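PDB 4PYS: beta-N-acetylhexosaminidase from Bacteroides fragilis, which probably hydrolyses terminal N-acetylhexosamine residues from the non-reducing ends of glycans, as other family 20 glycoside hydrolases do. Local coordinates for residues F323-A328 / D348-P353; D354-Q359 / H377-I382; W360-G365 / G384-T389. All coordinates share one frame; numbering follows the deposited sequence.

Interaction 1 (F323-A328 / D348-P353); sequences FSARMA and DGYSLP
A325 and A328 turn their CB atoms from helix 316-333 toward Y350, L352 and P353, in the loop that connects two adjacent parallel strands, 337-341 and 356-360, of the TIM-barrel catalytic domain. The loop has no regular secondary structure here, and it comes nearest the helix backbone at A325 and L352, whose CA atoms are 5.1 Å apart. The clear contacts are apolar. A325 CB lies 3.5 Å from Y350 CE1, approaching that ring obliquely, and 4.1 Å from L352 CD2. The same methyl is also near CD of the P353 ring. CB of Y350 points toward the helix, and its CG is anti to the backbone N (chi1 -165°), with the CE1 edge of the ring making the contact. L352 reaches the helix through CD2, which stands 3.8 Å from A325 N and 4.0 Å from S324 CB, so this methyl spans two successive helical residues.

Polar atoms add little that is certain between the segments. The modelled approach of R326 NH2 to Y350 OH is too short to be trusted. Clearer polar anchors run to neighbouring residues: Y350 N is hydrogen-bonded to D318 OD1 at an earlier turn of the same helix. S324 OG bonds Q320 O, and S324 meets the loop through CB.

On another side of the helix, F323 and the selenomethionine M327 pack on helix 264-280, so the helix lies between that neighbour and the loop. At the end of the loop segment the proline ring abuts the following turn of the helix, with P353 CG 3.5 Å from A328 CB.

Interaction 2 (D354-Q359 / H377-I382); sequences DNVVIQ and HNYPVI
The I358 side chain overlaps the base of Y379: its CG1, anti to the carbonyl carbon and beside the backbone N (chi1 -62°), is 3.7 Å from Y379 CB and equally near CD2, meeting the ring obliquely. V356 CG1 lies over a face of the same ring, loosely, at 4.5 Å from Y379 CD1. The tyrosine hydroxyl has its own partner, L352 N in the preceding loop.

The backbones join through two hydrogen bonds, both made by I358. Its N donates to P380 O over 2.8 Å, nearly straight at 174° and in the carbonyl plane; its O accepts from I382 N over 2.8 Å. One residue thus addresses the two neighbours of V381, the pattern of a parallel bridge, and a second bridge pairs Q359 with I382. V381 CA adds a CA-H...O contact to I358 O at 3.2 Å.

These are neighbouring strands of the TIM barrel, 356-360 and 381-383, joined by helix 369-376 in a beta-alpha-beta crossover. I358 and V381 face that helix, both touching A374. The helix ends in a Schellman motif at N378, from which the chain turns into the second strand.

V357, Q359 and I382 lie on the other face of the sheet. V357 CG1 and I382 CD1 are 3.8 Å apart, their side chains crossing obliquely. Extended beyond CG, Q359 puts its amide near the isoleucine, with NE2 4.1 Å from I382 CG2, and that amide bonds H287 through OE1 and S432 through NE2.

Interaction 3 (W360-G365 / G384-T389); sequences WWNWRG and GTNYYT. With FMT (formic acid), chain I; FMT (formic acid), chain J; FMT (formic acid), chain H.
The N386 side-chain amide bonds the opposite segment through both its ends. OD1 accepts from R364 N at 3.1 Å, on a lone pair and at 166° at the hydrogen, and also takes the N-H of Y387. ND2 donates to N362 OD1 at 3.2 Å and to a formic acid molecule (chain H), probably from the crystallisation liquor, whose O1 is 2.7 Å from N386 ND2. CG of N386 sits between its backbone N and carbonyl carbon, close to W361 O. N362 is the N-cap of helix 363-366: its OD1 also receives G365 N, which arrives from the face of the carboxamide opposite to N386 ND2.

Two backbone bonds reinforce this, N386 N to W361 O at 2.7 Å and G384 N to W360 O at 2.8 Å. The N-H groups of W361 and N362 are turned to another formic acid, chain I.

Packing lies outside this polar core. T385 CG2 rests over the W360 six-membered ring as a CH-pi contact, 3.5 Å from the ring centroid and 16° off its normal. W363 and Y387 meet rim to rim, CD1 of W363 to CD2 of Y387 at 3.6 Å, with planes at 40°. R364 CB lies over one face of the Y387 ring and formic acid J over the opposite face; R364 CD is 3.3 Å from Y387 OH, which is hydrogen-bonded to A404 O.

The segments begin at or just beyond the C-terminal ends of two barrel strands, where family 20 enzymes have their active site; the formic acids and a glycerol beside W361 are consistent with a nearby pocket. Because OD1 of N386 meets N-H donors and ND2 meets oxygen acceptors, the bonds define which end of the amide is which and should fix its rotation.

The three contacts line up along strand 356-360, from the loop before it to the turn after it. Interaction 2 is the buried one, a strand pair held by backbone bonds and apolar side chains on both faces of the sheet. Interaction 1, partly buried and largely apolar, lies furthest from the chain's centre; probable hydrogen bonds, A328 O to N355 ND2 and L352 N to Y379 OH, tie it to interaction 2. Interaction 3 continues the same two strands at and past their C-terminal ends, through a probable W360 N to I382 O bond. It is partly buried although its centre lies nearest the chain's centre (about 15 Å, against about 17 and 24 Å), and is the most polar, with side-chain amides and bound formic acid.

Interaction 1 (F323-A328 / D348-P353)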
loop_
_atom_site.group_PDB
_atom_site.type_symbol
_atom_site.label_atom_id
_atom_site.label_comp_id
_atom_site.label_asym_id
_atom_site.label_seq_id
_atom_site.Cartn_x
_atom_site.Cartn_y
_atom_site.Cartn_z
ATOM N N PHE A 323 -2.652 -23.611 -10.970
ATOM C CA PHE A 323 -2.115 -22.470 -11.692
ATOM C C PHE A 323 -1.420 -21.480 -10.749
ATOM O O PHE A 323 -0.303 -21.034 -11.013
ATOM C CB PHE A 323 -3.229 -21.764 -12.462
ATOM C CG PHE A 323 -2.804 -20.460 -13.061
ATOM C CD1 PHE A 323 -2.165 -20.428 -14.291
ATOM C CD2 PHE A 323 -3.029 -19.263 -12.385
ATOM C CE1 PHE A 323 -1.759 -19.230 -14.841
ATOM C CE2 PHE A 323 -2.626 -18.061 -12.929
ATOM C CZ PHE A 323 -1.991 -18.044 -14.162
ATOM N N SER A 324 -2.093 -21.130 -9.659
ATOM C CA SER A 324 -1.523 -20.219 -8.678
ATOM C C SER A 324 -0.247 -20.811 -8.100
ATOM O O SER A 324 0.727 -20.104 -7.859
ATOM C CB SER A 324 -2.527 -19.945 -7.559
ATOM O OG SER A 324 -3.658 -19.261 -8.057
ATOM N N ALA A 325 -0.255 -22.119 -7.893
ATOM C CA ALA A 325 0.914 -22.812 -7.369
ATOM C C ALA A 325 2.107 -22.716 -8.324
ATOM O O ALA A 325 3.236 -22.483 -7.889
ATOM C CB ALA A 325 0.578 -24.268 -7.086
ATOM N N ARG A 326 1.859 -22.899 -9.619
ATOM C CA ARG A 326 2.929 -22.822 -10.613
ATOM C C ARG A 326 3.565 -21.431 -10.650
ATOM O O ARG A 326 4.786 -21.301 -10.761
ATOM C CB ARG A 326 2.418 -23.193 -12.008
ATOM C CG ARG A 326 1.893 -24.617 -12.157
ATOM C CD ARG A 326 2.895 -25.667 -11.684
ATOM N NE ARG A 326 2.402 -26.340 -10.485
ATOM C CZ ARG A 326 3.132 -26.570 -9.398
ATOM N NH1 ARG A 326 4.405 -26.198 -9.359
ATOM N NH2 ARG A 326 2.595 -27.179 -8.351
HETATM N N MSE A 327 2.736 -20.391 -10.552
HETATM C CA MSE A 327 3.248 -19.029 -10.609
HETATM C C MSE A 327 3.984 -18.667 -9.326
HETATM O O MSE A 327 5.001 -17.985 -9.359
HETATM C CB MSE A 327 2.118 -18.023 -10.844
HETATM C CG MSE A 327 1.280 -18.305 -12.077
HETATM SE SE MSE A 327 2.253 -18.414 -13.754
HETATM C CE MSE A 327 3.546 -17.040 -13.590
ATOM N N ALA A 328 3.453 -19.106 -8.193
ATOM C CA ALA A 328 4.114 -18.868 -6.921
ATOM C C ALA A 328 5.447 -19.615 -6.881
ATOM O O ALA A 328 6.441 -19.098 -6.371
ATOM C CB ALA A 328 3.222 -19.293 -5.774
ATOM N N ASP A 348 -10.281 -26.101 0.344
ATOM C CA ASP A 348 -9.021 -26.834 0.323
ATOM C C ASP A 348 -8.810 -27.475 -1.045
ATOM O O ASP A 348 -9.750 -27.621 -1.826
ATOM C CB ASP A 348 -9.008 -27.905 1.412
ATOM C CG ASP A 348 -9.306 -27.341 2.787
ATOM O OD1 ASP A 348 -8.927 -26.179 3.052
ATOM O OD2 ASP A 348 -9.922 -28.056 3.604
ATOM N N GLY A 349 -7.571 -27.849 -1.340
ATOM C CA GLY A 349 -7.263 -28.486 -2.606
ATOM C C GLY A 349 -5.772 -28.533 -2.834
ATOM O O GLY A 349 -5.005 -28.718 -1.885
ATOM N N TYR A 350 -5.366 -28.364 -4.091
ATOM C CA TYR A 350 -3.955 -28.359 -4.462
ATOM C C TYR A 350 -3.196 -27.399 -3.558
ATOM O O TYR A 350 -3.580 -26.239 -3.411
ATOM C CB TYR A 350 -3.784 -27.959 -5.928
ATOM C CG TYR A 350 -2.416 -28.284 -6.474
ATOM C CD1 TYR A 350 -1.365 -27.388 -6.341
ATOM C CD2 TYR A 350 -2.173 -29.496 -7.109
ATOM C CE1 TYR A 350 -0.112 -27.687 -6.830
ATOM C CE2 TYR A 350 -0.922 -29.802 -7.605
ATOM C CZ TYR A 350 0.104 -28.893 -7.462
ATOM O OH TYR A 350 1.354 -29.191 -7.951
ATOM N N SER A 351 -2.135 -27.890 -2.929
ATOM C CA SER A 351 -1.465 -27.095 -1.911
ATOM C C SER A 351 -0.492 -26.072 -2.485
ATOM O O SER A 351 0.303 -26.368 -3.380
ATOM C CB SER A 351 -0.767 -27.981 -0.880
ATOM O OG SER A 351 -0.458 -27.222 0.276
ATOM N N LEU A 352 -0.577 -24.863 -1.948
ATOM C CA LEU A 352 0.250 -23.752 -2.381
ATOM C C LEU A 352 1.607 -23.800 -1.692
ATOM O O LEU A 352 1.698 -24.202 -0.531
ATOM C CB LEU A 352 -0.470 -22.440 -2.075
ATOM C CG LEU A 352 -1.789 -22.315 -2.836
ATOM C CD1 LEU A 352 -2.649 -21.188 -2.295
ATOM C CD2 LEU A 352 -1.504 -22.094 -4.308
ATOM N N PRO A 353 2.669 -23.394 -2.409
ATOM C CA PRO A 353 4.046 -23.444 -1.894
ATOM C C PRO A 353 4.289 -22.505 -0.709
ATOM O O PRO A 353 3.451 -21.651 -0.415
ATOM C CB PRO A 353 4.891 -23.026 -3.104
ATOM C CG PRO A 353 3.953 -22.273 -3.994
ATOM C CD PRO A 353 2.608 -22.893 -3.795
#

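Interaction 2 (D354-Q359 / H377-I382)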
loop_
_atom_site.group_PDB
_atom_site.type_symbol
_atom_site.label_atom_id
_atom_site.label_comp_id
_atom_site.label_asym_id
_atom_site.label_seq_id
_atom_site.Cartn_x
_atom_site.Cartn_y
_atom_site.Cartn_z
ATOM N N ASP A 354 5.433 -22.661 -0.044
ATOM C CA ASP A 354 5.684 -21.969 1.230
ATOM C C ASP A 354 6.072 -20.494 1.126
ATOM O O ASP A 354 6.359 -19.858 2.140
ATOM C CB ASP A 354 6.712 -22.737 2.089
ATOM C CG ASP A 354 8.086 -22.823 1.439
ATOM O OD1 ASP A 354 8.313 -22.174 0.395
ATOM O OD2 ASP A 354 8.952 -23.542 1.982
ATOM N N ASN A 355 6.088 -19.944 -0.085
ATOM C CA ASN A 355 6.314 -18.501 -0.230
ATOM C C ASN A 355 5.021 -17.712 -0.430
ATOM O O ASN A 355 5.054 -16.527 -0.774
ATOM C CB ASN A 355 7.265 -18.219 -1.388
ATOM C CG ASN A 355 6.680 -18.611 -2.725
ATOM O OD1 ASN A 355 5.999 -19.630 -2.843
ATOM N ND2 ASN A 355 6.938 -17.799 -3.747
ATOM N N VAL A 356 3.888 -18.373 -0.214
ATOM C CA VAL A 356 2.577 -17.753 -0.416
ATOM C C VAL A 356 2.125 -16.928 0.792
ATOM O O VAL A 356 2.267 -17.360 1.934
ATOM C CB VAL A 356 1.516 -18.823 -0.769
ATOM C CG1 VAL A 356 0.107 -18.262 -0.648
ATOM C CG2 VAL A 356 1.758 -19.361 -2.175
ATOM N N VAL A 357 1.592 -15.736 0.522
ATOM C CA VAL A 357 0.997 -14.866 1.536
ATOM C C VAL A 357 -0.455 -14.633 1.118
ATOM O O VAL A 357 -0.746 -14.506 -0.078
ATOM C CB VAL A 357 1.754 -13.522 1.620
ATOM C CG1 VAL A 357 1.073 -12.552 2.591
ATOM C CG2 VAL A 357 3.205 -13.766 2.026
ATOM N N ILE A 358 -1.361 -14.608 2.092
ATOM C CA ILE A 358 -2.792 -14.445 1.827
ATOM C C ILE A 358 -3.301 -13.069 2.257
ATOM O O ILE A 358 -3.104 -12.657 3.401
ATOM C CB ILE A 358 -3.610 -15.530 2.570
ATOM C CG1 ILE A 358 -3.218 -16.932 2.079
ATOM C CG2 ILE A 358 -5.099 -15.291 2.392
ATOM C CD1 ILE A 358 -3.433 -17.162 0.590
ATOM N N GLN A 359 -3.966 -12.358 1.350
ATOM C CA GLN A 359 -4.548 -11.069 1.703
ATOM C C GLN A 359 -6.035 -11.264 1.963
ATOM O O GLN A 359 -6.812 -11.538 1.047
ATOM C CB GLN A 359 -4.310 -10.020 0.615
ATOM C CG GLN A 359 -4.758 -8.624 1.039
ATOM C CD GLN A 359 -4.054 -7.518 0.269
ATOM O OE1 GLN A 359 -3.395 -7.768 -0.740
ATOM N NE2 GLN A 359 -4.197 -6.288 0.743
ATOM N N HIS A 377 -3.234 -23.746 7.087
ATOM C CA HIS A 377 -2.252 -24.130 6.077
ATOM C C HIS A 377 -0.902 -23.456 6.300
ATOM O O HIS A 377 0.003 -23.585 5.473
ATOM C CB HIS A 377 -2.775 -23.776 4.680
ATOM C CG HIS A 377 -3.854 -24.690 4.185
ATOM N ND1 HIS A 377 -3.599 -25.965 3.725
ATOM C CD2 HIS A 377 -5.192 -24.510 4.067
ATOM C CE1 HIS A 377 -4.732 -26.534 3.354
ATOM N NE2 HIS A 377 -5.714 -25.672 3.551
ATOM N N ASN A 378 -0.787 -22.720 7.403
ATOM C CA ASN A 378 0.453 -22.023 7.756
ATOM C C ASN A 378 0.866 -20.916 6.769
ATOM O O ASN A 378 2.059 -20.687 6.561
ATOM C CB ASN A 378 1.594 -23.039 7.917
ATOM C CG ASN A 378 2.676 -22.570 8.870
ATOM O OD1 ASN A 378 2.396 -22.167 10.000
ATOM N ND2 ASN A 378 3.925 -22.636 8.420
ATOM N N TYR A 379 -0.113 -20.245 6.156
ATOM C CA TYR A 379 0.167 -19.119 5.264
ATOM C C TYR A 379 0.133 -17.824 6.064
ATOM O O TYR A 379 -0.819 -17.585 6.806
ATOM C CB TYR A 379 -0.895 -18.994 4.160
ATOM C CG TYR A 379 -1.102 -20.207 3.266
ATOM C CD1 TYR A 379 -0.044 -21.022 2.892
ATOM C CD2 TYR A 379 -2.370 -20.509 2.771
ATOM C CE1 TYR A 379 -0.245 -22.124 2.064
ATOM C CE2 TYR A 379 -2.582 -21.602 1.947
ATOM C CZ TYR A 379 -1.517 -22.409 1.597
ATOM O OH TYR A 379 -1.721 -23.500 0.775
ATOM N N PRO A 380 1.154 -16.966 5.899
ATOM C CA PRO A 380 1.086 -15.617 6.486
ATOM C C PRO A 380 -0.078 -14.824 5.901
ATOM O O PRO A 380 -0.472 -15.077 4.758
ATOM C CB PRO A 380 2.409 -14.974 6.053
ATOM C CG PRO A 380 3.314 -16.116 5.723
ATOM C CD PRO A 380 2.429 -17.210 5.204
ATOM N N VAL A 381 -0.594 -13.864 6.664
ATOM C CA VAL A 381 -1.820 -13.147 6.310
ATOM C C VAL A 381 -1.649 -11.647 6.419
ATOM O O VAL A 381 -1.071 -11.150 7.395
ATOM C CB VAL A 381 -2.969 -13.521 7.280
ATOM C CG1 VAL A 381 -4.204 -12.648 7.044
ATOM C CG2 VAL A 381 -3.327 -14.960 7.146
ATOM N N ILE A 382 -2.171 -10.924 5.426
ATOM C CA ILE A 382 -2.338 -9.477 5.518
ATOM C C ILE A 382 -3.819 -9.193 5.746
ATOM O O ILE A 382 -4.669 -9.710 5.008
ATOM C CB ILE A 382 -1.893 -8.791 4.210
ATOM C CG1 ILE A 382 -0.389 -8.983 4.008
ATOM C CG2 ILE A 382 -2.261 -7.287 4.228
ATOM C CD1 ILE A 382 0.042 -8.871 2.541
#

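Interaction 3 (W360-G365 / G384-T389)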
loop_
_atom_site.group_PDB
_atom_site.type_symbol
_atom_site.label_atom_id
_atom_site.label_comp_id
_atom_site.label_asym_id
_atom_site.label_seq_id
_atom_site.Cartn_x
_atom_site.Cartn_y
_atom_site.Cartn_z
ATOM N N TRP A 360 -6.400 -11.167 3.236
ATOM C CA TRP A 360 -7.749 -11.446 3.720
ATOM C C TRP A 360 -8.607 -10.209 3.503
ATOM O O TRP A 360 -8.275 -9.135 4.008
ATOM C CB TRP A 360 -7.650 -11.798 5.208
ATOM C CG TRP A 360 -8.939 -11.882 5.973
ATOM C CD1 TRP A 360 -10.140 -12.376 5.544
ATOM C CD2 TRP A 360 -9.139 -11.450 7.319
ATOM N NE1 TRP A 360 -11.077 -12.272 6.557
ATOM C CE2 TRP A 360 -10.483 -11.707 7.654
ATOM C CE3 TRP A 360 -8.304 -10.863 8.277
ATOM C CZ2 TRP A 360 -11.014 -11.395 8.915
ATOM C CZ3 TRP A 360 -8.834 -10.553 9.528
ATOM C CH2 TRP A 360 -10.175 -10.821 9.830
ATOM N N TRP A 361 -9.695 -10.339 2.744
ATOM C CA TRP A 361 -10.437 -9.137 2.333
ATOM C C TRP A 361 -11.966 -9.186 2.452
ATOM O O TRP A 361 -12.590 -8.161 2.732
ATOM C CB TRP A 361 -10.066 -8.733 0.900
ATOM C CG TRP A 361 -10.691 -9.616 -0.143
ATOM C CD1 TRP A 361 -10.160 -10.756 -0.680
ATOM C CD2 TRP A 361 -11.953 -9.410 -0.801
ATOM N NE1 TRP A 361 -11.025 -11.280 -1.622
ATOM C CE2 TRP A 361 -12.129 -10.470 -1.713
ATOM C CE3 TRP A 361 -12.950 -8.431 -0.702
ATOM C CZ2 TRP A 361 -13.271 -10.581 -2.523
ATOM C CZ3 TRP A 361 -14.082 -8.545 -1.503
ATOM C CH2 TRP A 361 -14.231 -9.608 -2.400
ATOM N N ASN A 362 -12.586 -10.338 2.210
ATOM C CA ASN A 362 -14.049 -10.334 2.126
ATOM C C ASN A 362 -14.759 -10.660 3.441
ATOM O O ASN A 362 -15.382 -11.711 3.576
ATOM C CB ASN A 362 -14.555 -11.239 0.995
ATOM C CG ASN A 362 -15.986 -10.927 0.604
ATOM O OD1 ASN A 362 -16.652 -10.109 1.243
ATOM N ND2 ASN A 362 -16.469 -11.578 -0.449
ATOM N N TRP A 363 -14.666 -9.741 4.400
ATOM C CA TRP A 363 -15.383 -9.872 5.668
ATOM C C TRP A 363 -16.888 -9.896 5.439
ATOM O O TRP A 363 -17.600 -10.749 5.984
ATOM C CB TRP A 363 -15.031 -8.705 6.593
ATOM C CG TRP A 363 -15.848 -8.697 7.856
ATOM C CD1 TRP A 363 -17.009 -8.012 8.083
ATOM C CD2 TRP A 363 -15.563 -9.414 9.061
ATOM N NE1 TRP A 363 -17.462 -8.260 9.359
ATOM C CE2 TRP A 363 -16.590 -9.117 9.980
ATOM C CE3 TRP A 363 -14.538 -10.277 9.454
ATOM C CZ2 TRP A 363 -16.617 -9.654 11.269
ATOM C CZ3 TRP A 363 -14.564 -10.803 10.737
ATOM C CH2 TRP A 363 -15.596 -10.491 11.628
ATOM N N ARG A 364 -17.369 -8.958 4.627
ATOM C CA ARG A 364 -18.809 -8.806 4.406
ATOM C C ARG A 364 -19.446 -10.086 3.883
ATOM O O ARG A 364 -20.517 -10.494 4.345
ATOM C CB ARG A 364 -19.093 -7.623 3.471
ATOM C CG ARG A 364 -20.549 -7.195 3.464
ATOM C CD ARG A 364 -20.741 -5.869 2.758
ATOM N NE ARG A 364 -20.801 -6.028 1.313
ATOM C CZ ARG A 364 -21.914 -6.292 0.639
ATOM N NH1 ARG A 364 -23.067 -6.436 1.281
ATOM N NH2 ARG A 364 -21.876 -6.416 -0.679
ATOM N N GLY A 365 -18.770 -10.745 2.947
ATOM C CA GLY A 365 -19.296 -11.965 2.367
ATOM C C GLY A 365 -18.940 -13.242 3.104
ATOM O O GLY A 365 -19.735 -14.182 3.132
ATOM N N GLY A 384 -6.839 -7.116 5.340
ATOM C CA GLY A 384 -7.317 -6.017 4.517
ATOM C C GLY A 384 -8.799 -6.129 4.223
ATOM O O GLY A 384 -9.222 -6.056 3.069
ATOM N N THR A 385 -9.594 -6.282 5.276
ATOM C CA THR A 385 -11.017 -6.571 5.108
ATOM C C THR A 385 -11.802 -5.370 4.603
ATOM O O THR A 385 -11.528 -4.222 4.992
ATOM C CB THR A 385 -11.634 -7.108 6.414
ATOM O OG1 THR A 385 -11.324 -6.219 7.491
ATOM C CG2 THR A 385 -11.058 -8.468 6.737
ATOM N N ASN A 386 -12.772 -5.633 3.729
ATOM C CA ASN A 386 -13.571 -4.562 3.154
ATOM C C ASN A 386 -14.242 -3.699 4.214
ATOM O O ASN A 386 -14.119 -2.470 4.178
ATOM C CB ASN A 386 -14.560 -5.068 2.077
ATOM C CG ASN A 386 -15.276 -6.367 2.452
ATOM O OD1 ASN A 386 -15.358 -6.763 3.617
ATOM N ND2 ASN A 386 -15.830 -7.030 1.435
ATOM N N TYR A 387 -14.932 -4.331 5.159
ATOM C CA TYR A 387 -15.206 -3.674 6.441
ATOM C C TYR A 387 -13.926 -3.823 7.268
ATOM O O TYR A 387 -13.574 -4.956 7.607
ATOM C CB TYR A 387 -16.300 -4.430 7.204
ATOM C CG TYR A 387 -17.716 -4.301 6.681
ATOM C CD1 TYR A 387 -18.007 -3.567 5.535
ATOM C CD2 TYR A 387 -18.765 -4.906 7.361
ATOM C CE1 TYR A 387 -19.324 -3.458 5.072
ATOM C CE2 TYR A 387 -20.067 -4.803 6.912
ATOM C CZ TYR A 387 -20.341 -4.081 5.772
ATOM O OH TYR A 387 -21.648 -3.990 5.340
ATOM N N TYR A 388 -13.208 -2.744 7.602
ATOM C CA TYR A 388 -13.480 -1.371 7.177
ATOM C C TYR A 388 -12.189 -0.728 6.685
ATOM O O TYR A 388 -11.780 0.349 7.157
ATOM C CB TYR A 388 -14.011 -0.558 8.362
ATOM C CG TYR A 388 -15.371 -1.021 8.827
ATOM C CD1 TYR A 388 -16.489 -0.869 8.013
ATOM C CD2 TYR A 388 -15.552 -1.588 10.088
ATOM C CE1 TYR A 388 -17.738 -1.288 8.423
ATOM C CE2 TYR A 388 -16.808 -2.003 10.507
ATOM C CZ TYR A 388 -17.898 -1.845 9.672
ATOM O OH TYR A 388 -19.157 -2.257 10.074
ATOM N N THR A 389 -11.537 -1.393 5.734
ATOM C CA THR A 389 -10.318 -0.855 5.153
ATOM C C THR A 389 -10.492 -0.445 3.700
ATOM O O THR A 389 -9.553 0.088 3.104
ATOM C CB THR A 389 -9.121 -1.848 5.239
ATOM O OG1 THR A 389 -9.252 -2.882 4.243
ATOM C CG2 THR A 389 -9.020 -2.468 6.639
HETATM C C FMT I . -11.072 -13.365 2.002
HETATM O O1 FMT I . -12.181 -13.128 1.548
HETATM O O2 FMT I . -10.029 -13.019 1.463
HETATM C C FMT J . -21.518 -1.095 8.587
HETATM O O1 FMT J . -21.434 -2.317 8.501
HETATM O O2 FMT J . -22.108 -0.388 7.768
HETATM C C FMT H . -16.082 -5.197 -1.744
HETATM O O1 FMT H . -16.558 -5.975 -0.921
HETATM O O2 FMT H . -16.765 -4.436 -2.439
#